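Local coordinates for protein glutathione S-transferase omega-like 2 (PDB 5LKB) that works as a glutathione-dependent '1-Cys' thiol transferase of the GST superfamily, reducing dehydroascorbate and dimethylarsinic acid and reacting with glutathionyl-(hydro)quinones, at residues A[144-149]-A[154-159]; A[159-164]-A[168-173]; A[224-229]-A[233-238]. All coordinates share one frame; numbering follows the deposited sequence.

Interaction 1: residues A[144-149]-A[154-159]; sequences LYYKSD and ARFTVP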
# COMPACT_ATOMS: atom_id res chain seq x y z
N LEU A 144 23.33 26.93 5.79
CA LEU A 144 23.20 27.80 4.62
C LEU A 144 22.11 28.85 4.83
O LEU A 144 22.29 30.03 4.47
CB LEU A 144 22.87 26.97 3.37
CG LEU A 144 23.95 25.98 2.99
CD1 LEU A 144 23.48 24.92 1.93
CD2 LEU A 144 25.20 26.72 2.47
N TYR A 145 20.99 28.45 5.42
CA TYR A 145 19.86 29.34 5.66
C TYR A 145 20.26 30.46 6.64
O TYR A 145 20.01 31.64 6.38
CB TYR A 145 18.64 28.55 6.18
CG TYR A 145 17.81 27.93 5.07
CD1 TYR A 145 18.12 26.69 4.52
CD2 TYR A 145 16.70 28.57 4.60
CE1 TYR A 145 17.37 26.16 3.50
CE2 TYR A 145 15.94 28.04 3.58
CZ TYR A 145 16.28 26.82 3.03
OH TYR A 145 15.47 26.37 1.98
N TYR A 146 20.90 30.09 7.75
CA TYR A 146 21.29 31.10 8.74
C TYR A 146 22.41 32.00 8.20
O TYR A 146 22.46 33.20 8.51
CB TYR A 146 21.71 30.42 10.04
CG TYR A 146 20.58 29.80 10.84
CD1 TYR A 146 19.37 30.47 11.02
CD2 TYR A 146 20.71 28.54 11.43
CE1 TYR A 146 18.32 29.91 11.78
CE2 TYR A 146 19.65 27.97 12.19
CZ TYR A 146 18.47 28.66 12.33
OH TYR A 146 17.44 28.13 13.08
N LYS A 147 23.33 31.45 7.40
CA LYS A 147 24.32 32.29 6.72
C LYS A 147 23.64 33.35 5.88
O LYS A 147 23.98 34.54 5.96
CB LYS A 147 25.25 31.42 5.88
CG LYS A 147 26.36 32.20 5.16
CD LYS A 147 27.24 32.98 6.15
CE LYS A 147 28.29 33.75 5.41
NZ LYS A 147 29.18 34.52 6.34
N SER A 148 22.69 32.96 5.04
CA SER A 148 21.99 33.90 4.19
C SER A 148 21.21 34.91 5.02
O SER A 148 21.26 36.13 4.74
CB SER A 148 21.07 33.13 3.25
OG SER A 148 20.71 33.85 2.07
N ASP A 149 20.53 34.47 6.06
CA ASP A 149 19.59 35.31 6.81
C ASP A 149 19.60 34.77 8.24
O ASP A 149 18.97 33.74 8.53
CB ASP A 149 18.19 35.30 6.21
CG ASP A 149 17.18 36.02 7.07
OD1 ASP A 149 17.61 36.67 8.03
OD2 ASP A 149 15.96 35.91 6.78
N ALA A 154 11.71 29.61 9.32
CA ALA A 154 10.80 28.63 8.74
C ALA A 154 11.55 27.32 8.57
O ALA A 154 12.65 27.15 9.10
CB ALA A 154 10.24 29.16 7.42
N ARG A 155 10.95 26.38 7.84
CA ARG A 155 11.60 25.10 7.55
C ARG A 155 12.72 25.26 6.54
O ARG A 155 12.63 26.04 5.60
CB ARG A 155 10.58 24.10 7.04
CG ARG A 155 9.52 23.74 8.12
CD ARG A 155 8.33 23.06 7.53
NE ARG A 155 8.62 21.72 7.02
CZ ARG A 155 8.36 20.57 7.65
NH1 ARG A 155 7.81 20.57 8.86
NH2 ARG A 155 8.66 19.40 7.08
N PHE A 156 13.76 24.44 6.74
CA PHE A 156 15.00 24.50 5.98
C PHE A 156 14.89 23.55 4.78
O PHE A 156 15.43 22.43 4.78
CB PHE A 156 16.17 24.11 6.87
CG PHE A 156 16.21 24.82 8.16
CD1 PHE A 156 16.46 26.17 8.20
CD2 PHE A 156 16.03 24.15 9.35
CE1 PHE A 156 16.48 26.84 9.41
CE2 PHE A 156 16.07 24.82 10.56
CZ PHE A 156 16.32 26.18 10.58
N THR A 157 14.17 23.98 3.76
CA THR A 157 13.75 23.09 2.68
C THR A 157 14.80 22.97 1.60
O THR A 157 15.70 23.81 1.46
CB THR A 157 12.45 23.59 2.04
OG1 THR A 157 12.61 24.98 1.66
CG2 THR A 157 11.28 23.49 2.99
N VAL A 158 14.73 21.84 0.85
CA VAL A 158 15.42 21.69 -0.45
C VAL A 158 14.41 21.90 -1.56
O VAL A 158 13.22 21.70 -1.35
CB VAL A 158 16.15 20.33 -0.60
CG1 VAL A 158 17.28 20.24 0.38
CG2 VAL A 158 15.16 19.16 -0.38
N PRO A 159 14.84 22.29 -2.75
CA PRO A 159 16.19 22.62 -3.22
C PRO A 159 16.62 24.04 -2.80
O PRO A 159 15.77 24.91 -2.55
CB PRO A 159 16.01 22.60 -4.74
CG PRO A 159 14.69 23.05 -4.94
CD PRO A 159 13.88 22.48 -3.83
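Y145, in the middle of helix 141-148, reaches across to F156 and T157 with nearly its whole side chain. CG stands beside the backbone N and anti to the carbonyl carbon (chi1 -84°), which sends the ring off the helix toward the loop 154-159. At its root, CB of Y145 packs against CD1 of F156 at 3.8 Å, and CG meets the same carbon. Farther along the rim, CD1 lies by F156 CB, while CE1 is already close to the F156 backbone. There F156 CA sits over one face of the Y145 ring, 4.0 Å from its centroid, in a CH-pi contact displaced toward the rim. The hydroxyl at the tip donates a short bond of 2.6 Å from Y145 OH to T157 O; this carbonyl lies at the ring edge, near the ring plane, and the donor is tilted 26° from the carbonyl plane. N172 ND2 also bonds to this hydroxyl, so two hydrogen bonds fix the end of the ring.

F156 turns its edge to a face of Y145 as an offset edge-to-face pair, with planes at 64°, and makes a second such pair with Y146, whose ring centroid lies 5.4 Å from that of F156. Here CZ of F156 comes to 3.4 Å from OH of Y146, and the phenyl ring fills the corner formed by the two tyrosines, the middle member of an aromatic cluster. F156 is also the centre of an inverse gamma turn, closed by a weak bond from T157 N to R155 O. The segment runs on through V158, which binds glutathione, into the cis peptide bond before P159: the cis-proline loop characteristic of the glutathione site in the thioredoxin-like domain of GSTs.

Interaction 2: residues A[159-164]-A[168-173]; sequences PVLWDL and TIVNNE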
# COMPACT_ATOMS: atom_id res chain seq x y z
N PRO A 159 14.84 22.29 -2.75
CA PRO A 159 16.19 22.62 -3.22
C PRO A 159 16.62 24.04 -2.80
O PRO A 159 15.77 24.91 -2.55
CB PRO A 159 16.01 22.60 -4.74
CG PRO A 159 14.69 23.05 -4.94
CD PRO A 159 13.88 22.48 -3.83
N VAL A 160 17.93 24.26 -2.81
CA VAL A 160 18.50 25.58 -2.57
C VAL A 160 19.42 25.93 -3.73
O VAL A 160 20.34 25.17 -4.05
CB VAL A 160 19.26 25.61 -1.25
CG1 VAL A 160 20.05 26.92 -1.11
CG2 VAL A 160 18.30 25.47 -0.06
N LEU A 161 19.16 27.08 -4.37
CA LEU A 161 20.06 27.65 -5.38
C LEU A 161 20.88 28.77 -4.70
O LEU A 161 20.32 29.74 -4.19
CB LEU A 161 19.28 28.16 -6.58
CG LEU A 161 20.11 28.83 -7.66
CD1 LEU A 161 21.05 27.82 -8.32
CD2 LEU A 161 19.21 29.48 -8.68
N TRP A 162 22.18 28.52 -4.57
CA TRP A 162 23.11 29.23 -3.68
C TRP A 162 24.10 30.04 -4.51
O TRP A 162 24.59 29.57 -5.53
CB TRP A 162 23.94 28.22 -2.92
CG TRP A 162 24.97 28.79 -1.91
CD1 TRP A 162 26.34 28.83 -2.07
CD2 TRP A 162 24.70 29.33 -0.61
NE1 TRP A 162 26.91 29.31 -0.93
CE2 TRP A 162 25.95 29.69 -0.04
CE3 TRP A 162 23.55 29.57 0.12
CZ2 TRP A 162 26.06 30.22 1.26
CZ3 TRP A 162 23.67 30.12 1.41
CH2 TRP A 162 24.92 30.48 1.93
N ASP A 163 24.41 31.27 -4.02
CA ASP A 163 25.42 32.12 -4.63
C ASP A 163 26.68 32.09 -3.79
O ASP A 163 26.66 32.54 -2.64
CB ASP A 163 24.93 33.57 -4.73
CG ASP A 163 26.01 34.48 -5.28
OD1 ASP A 163 26.82 33.96 -6.05
OD2 ASP A 163 25.97 35.69 -4.94
N LEU A 164 27.76 31.57 -4.37
CA LEU A 164 29.05 31.51 -3.67
C LEU A 164 29.67 32.89 -3.45
O LEU A 164 30.44 33.06 -2.50
CB LEU A 164 30.02 30.64 -4.45
CG LEU A 164 29.68 29.13 -4.49
CD1 LEU A 164 30.55 28.49 -5.59
CD2 LEU A 164 29.88 28.46 -3.12
N THR A 168 24.55 33.70 -0.20
CA THR A 168 23.14 33.84 0.08
C THR A 168 22.40 32.78 -0.72
O THR A 168 22.88 32.28 -1.73
CB THR A 168 22.61 35.25 -0.33
OG1 THR A 168 22.92 35.53 -1.70
CG2 THR A 168 23.17 36.35 0.60
N ILE A 169 21.16 32.56 -0.30
CA ILE A 169 20.24 31.77 -1.09
C ILE A 169 19.59 32.69 -2.12
O ILE A 169 18.88 33.64 -1.75
CB ILE A 169 19.20 31.14 -0.18
CG1 ILE A 169 19.89 30.26 0.84
CG2 ILE A 169 18.14 30.40 -0.99
CD1 ILE A 169 18.92 29.52 1.72
N VAL A 170 19.81 32.39 -3.40
CA VAL A 170 19.18 33.14 -4.48
C VAL A 170 17.70 32.83 -4.50
O VAL A 170 16.83 33.71 -4.49
CB VAL A 170 19.84 32.84 -5.84
CG1 VAL A 170 19.07 33.52 -7.01
CG2 VAL A 170 21.35 33.23 -5.82
N ASN A 171 17.37 31.53 -4.50
CA ASN A 171 16.00 31.11 -4.72
C ASN A 171 15.89 29.71 -4.13
O ASN A 171 16.77 28.87 -4.38
CB ASN A 171 15.65 31.11 -6.18
CG ASN A 171 14.19 31.05 -6.44
OD1 ASN A 171 13.56 30.01 -6.15
ND2 ASN A 171 13.60 32.09 -7.04
N ASN A 172 14.83 29.47 -3.33
CA ASN A 172 14.52 28.14 -2.80
C ASN A 172 13.11 27.71 -3.18
O ASN A 172 12.52 26.83 -2.52
CB ASN A 172 14.82 28.03 -1.31
CG ASN A 172 13.80 28.72 -0.46
OD1 ASN A 172 13.08 29.65 -0.96
ND2 ASN A 172 13.70 28.31 0.84
N GLU A 173 12.60 28.19 -4.29
CA GLU A 173 11.31 27.79 -4.84
C GLU A 173 11.56 26.99 -6.11
O GLU A 173 11.95 27.52 -7.13
CB GLU A 173 10.43 29.03 -5.06
CG GLU A 173 9.17 28.81 -5.82
CD GLU A 173 8.37 27.62 -5.24
OE1 GLU A 173 8.13 27.59 -4.00
OE2 GLU A 173 7.97 26.72 -6.02
O HOH W 1 13.49 24.91 -0.95
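The antiparallel beta hairpin of the thioredoxin-like domain is formed here by strand 160-163 and strand 168-171, interrupted by a classic bulge in which V170 and N171 both face L161. D163 N bonds to T168 O almost straight (2.9 Å, 176° at the hydrogen), whereas the return bond from T168 N to D163 O is weak. At the bulge, L161 O accepts a bent bond from V170 N (2.8 Å, 138°) and a weak one from N171 N, while L161 N donates to N171 O at 3.0 Å.

W162 lays one face of its indole under the backbone of T168, whose O stands 3.3 Å above the ring plane. CG1 of I169 touches the indole edge, 3.8 Å from W162 CE3, and also packs on V160 CG1. These three side chains meet helix 141-148, whereas P159, L161 and N171 touch helix 174-182, so the hairpin lies between helices on its two faces, as in other thioredoxin-like domains. From the bulge itself, N171 OD1 accepts from E173 N in an Asx turn (2.8 Å). E173, a glutathione-binding residue, then N-caps helix 174-182, and a water donates to both P159 O and N172 O.

Interaction 3: residues A[224-229]-A[233-238]; sequences YKTGFA and EVYESE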
# COMPACT_ATOMS: atom_id res chain seq x y z
N TYR A 224 0.81 15.04 -0.75
CA TYR A 224 1.28 15.43 0.58
C TYR A 224 0.13 15.85 1.49
O TYR A 224 0.10 15.48 2.66
CB TYR A 224 2.26 16.59 0.47
CG TYR A 224 3.64 16.18 0.01
CD1 TYR A 224 4.56 15.71 0.90
CD2 TYR A 224 4.03 16.34 -1.29
CE1 TYR A 224 5.84 15.35 0.52
CE2 TYR A 224 5.32 15.94 -1.72
CZ TYR A 224 6.24 15.50 -0.78
OH TYR A 224 7.56 15.14 -1.14
N LYS A 225 -0.84 16.61 0.94
CA LYS A 225 -2.05 16.91 1.72
C LYS A 225 -2.80 15.63 2.12
O LYS A 225 -3.39 15.57 3.21
CB LYS A 225 -2.93 17.87 0.92
CG LYS A 225 -2.30 19.27 0.72
CD LYS A 225 -3.25 20.24 0.03
CE LYS A 225 -3.44 19.87 -1.40
NZ LYS A 225 -4.26 20.87 -2.14
N THR A 226 -2.73 14.59 1.26
CA THR A 226 -3.31 13.29 1.59
C THR A 226 -2.49 12.57 2.66
O THR A 226 -3.04 12.15 3.67
CB THR A 226 -3.40 12.45 0.31
OG1 THR A 226 -4.20 13.09 -0.67
CG2 THR A 226 -3.99 11.09 0.62
N GLY A 227 -1.18 12.40 2.44
CA GLY A 227 -0.42 11.54 3.32
C GLY A 227 -0.09 12.15 4.66
O GLY A 227 0.10 11.43 5.64
N PHE A 228 0.03 13.49 4.70
CA PHE A 228 0.30 14.20 5.93
C PHE A 228 -0.99 14.57 6.67
O PHE A 228 -0.91 15.10 7.78
CB PHE A 228 1.11 15.46 5.65
CG PHE A 228 2.57 15.27 5.29
CD1 PHE A 228 3.29 14.12 5.61
CD2 PHE A 228 3.26 16.35 4.68
CE1 PHE A 228 4.64 14.03 5.35
CE2 PHE A 228 4.60 16.23 4.39
CZ PHE A 228 5.28 15.09 4.73
N ALA A 229 -2.17 14.33 6.09
CA ALA A 229 -3.39 14.57 6.88
C ALA A 229 -3.36 13.76 8.16
O ALA A 229 -2.95 12.58 8.18
CB ALA A 229 -4.60 14.30 6.04
N GLU A 233 -11.13 12.82 7.82
CA GLU A 233 -11.94 13.62 6.92
C GLU A 233 -11.07 14.36 5.88
O GLU A 233 -11.45 14.46 4.72
CB GLU A 233 -12.75 14.67 7.73
CG GLU A 233 -13.87 14.14 8.63
CD GLU A 233 -13.43 13.64 10.01
OE1 GLU A 233 -14.38 13.42 10.82
OE2 GLU A 233 -12.21 13.46 10.34
N VAL A 234 -9.93 14.86 6.29
CA VAL A 234 -9.01 15.56 5.39
C VAL A 234 -8.32 14.56 4.46
O VAL A 234 -8.26 14.77 3.24
CB VAL A 234 -7.97 16.33 6.21
CG1 VAL A 234 -6.95 16.99 5.30
CG2 VAL A 234 -8.66 17.42 7.07
N TYR A 235 -7.85 13.44 5.03
CA TYR A 235 -7.30 12.38 4.20
C TYR A 235 -8.26 12.03 3.07
O TYR A 235 -7.86 11.91 1.91
CB TYR A 235 -6.96 11.13 5.05
CG TYR A 235 -6.83 9.88 4.17
CD1 TYR A 235 -5.78 9.75 3.29
CD2 TYR A 235 -7.80 8.89 4.20
CE1 TYR A 235 -5.69 8.67 2.45
CE2 TYR A 235 -7.73 7.81 3.37
CZ TYR A 235 -6.68 7.70 2.48
OH TYR A 235 -6.63 6.63 1.62
N GLU A 236 -9.54 11.78 3.38
CA GLU A 236 -10.46 11.29 2.37
C GLU A 236 -10.72 12.36 1.31
O GLU A 236 -10.75 12.07 0.12
CB GLU A 236 -11.76 10.83 3.06
CG GLU A 236 -11.55 9.56 3.91
CD GLU A 236 -12.84 8.99 4.46
OE1 GLU A 236 -13.90 9.59 4.13
OE2 GLU A 236 -12.74 7.97 5.13
N SER A 237 -10.92 13.62 1.74
CA SER A 237 -11.11 14.69 0.77
C SER A 237 -9.92 14.78 -0.18
O SER A 237 -10.08 14.87 -1.40
CB SER A 237 -11.34 16.01 1.52
OG SER A 237 -11.38 17.08 0.59
N GLU A 238 -8.72 14.76 0.37
CA GLU A 238 -7.53 14.95 -0.47
C GLU A 238 -7.25 13.75 -1.36
O GLU A 238 -6.85 13.93 -2.51
CB GLU A 238 -6.33 15.34 0.39
CG GLU A 238 -6.52 16.62 1.16
CD GLU A 238 -6.56 17.90 0.31
OE1 GLU A 238 -6.28 17.82 -0.91
OE2 GLU A 238 -6.81 18.97 0.92
O HOH W 2 -6.49 21.28 -0.47
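The Y235 ring receives T226 at its margin: T226 O lies at the ring edge, in plane, and the T226 methyl approaches obliquely, CG2 standing 3.5 Å from Y235 CD1. That methyl is anti to the T226 backbone N, which turns it to the ring and leaves OG1 beside E238. T226 OG1 passes 3.3 Å from E238 CB, but its hydrogen bond goes to G222 O within its own helix. The phenol oxygen of Y235 is held by K306 O and by L361 N of the second subunit.

Short helix 222-227 thus packs against the start of long helix 232-264 in the all-helical C-terminal domain of the GST fold, with the intervening turn bringing A229 CB to 3.6 Å from V234 CG1. One turn along from Y235, E238 bends at chi2 (-69°) so that its carboxylate rests across the aliphatic chain of K225, OE1 at 3.5 Å from CE. The salt bridge between K225 NZ and E238 OE1 is long, 3.9 Å; a water completes it, accepting from NZ and donating to E238 OE2 at 2.7 Å. K225 NZ also bonds to D217 O. Replacing E238 by an alanine is likely to deprive the K225 ammonium of this nearby negative charge, though not of D217 O, and to leave the bridging water without this acceptor and a gap beside the K225 methylenes.

Interactions 1 and 2 form one continuous unit: their centres are 9 Å apart, they share P159, and the chain passes directly from the first into the second. Helix 141-148 is pinned to the hairpin by a probable hydrogen bond from I169 N to S148 OG, 2.7 Å, and L144 O packs 3.4 Å from W162 CZ3. Together they supply R155, V158 and E173 to the glutathione site, with the T157 side chain about 5 Å from that of W79. Interaction 3 belongs to the helical domain, its centre 27 Å and 30 Å from those of interactions 1 and 2. Yet Y224 makes a cation-pi contact with glutathione-binding R15, whose side chain is about 7 Å from that of K225.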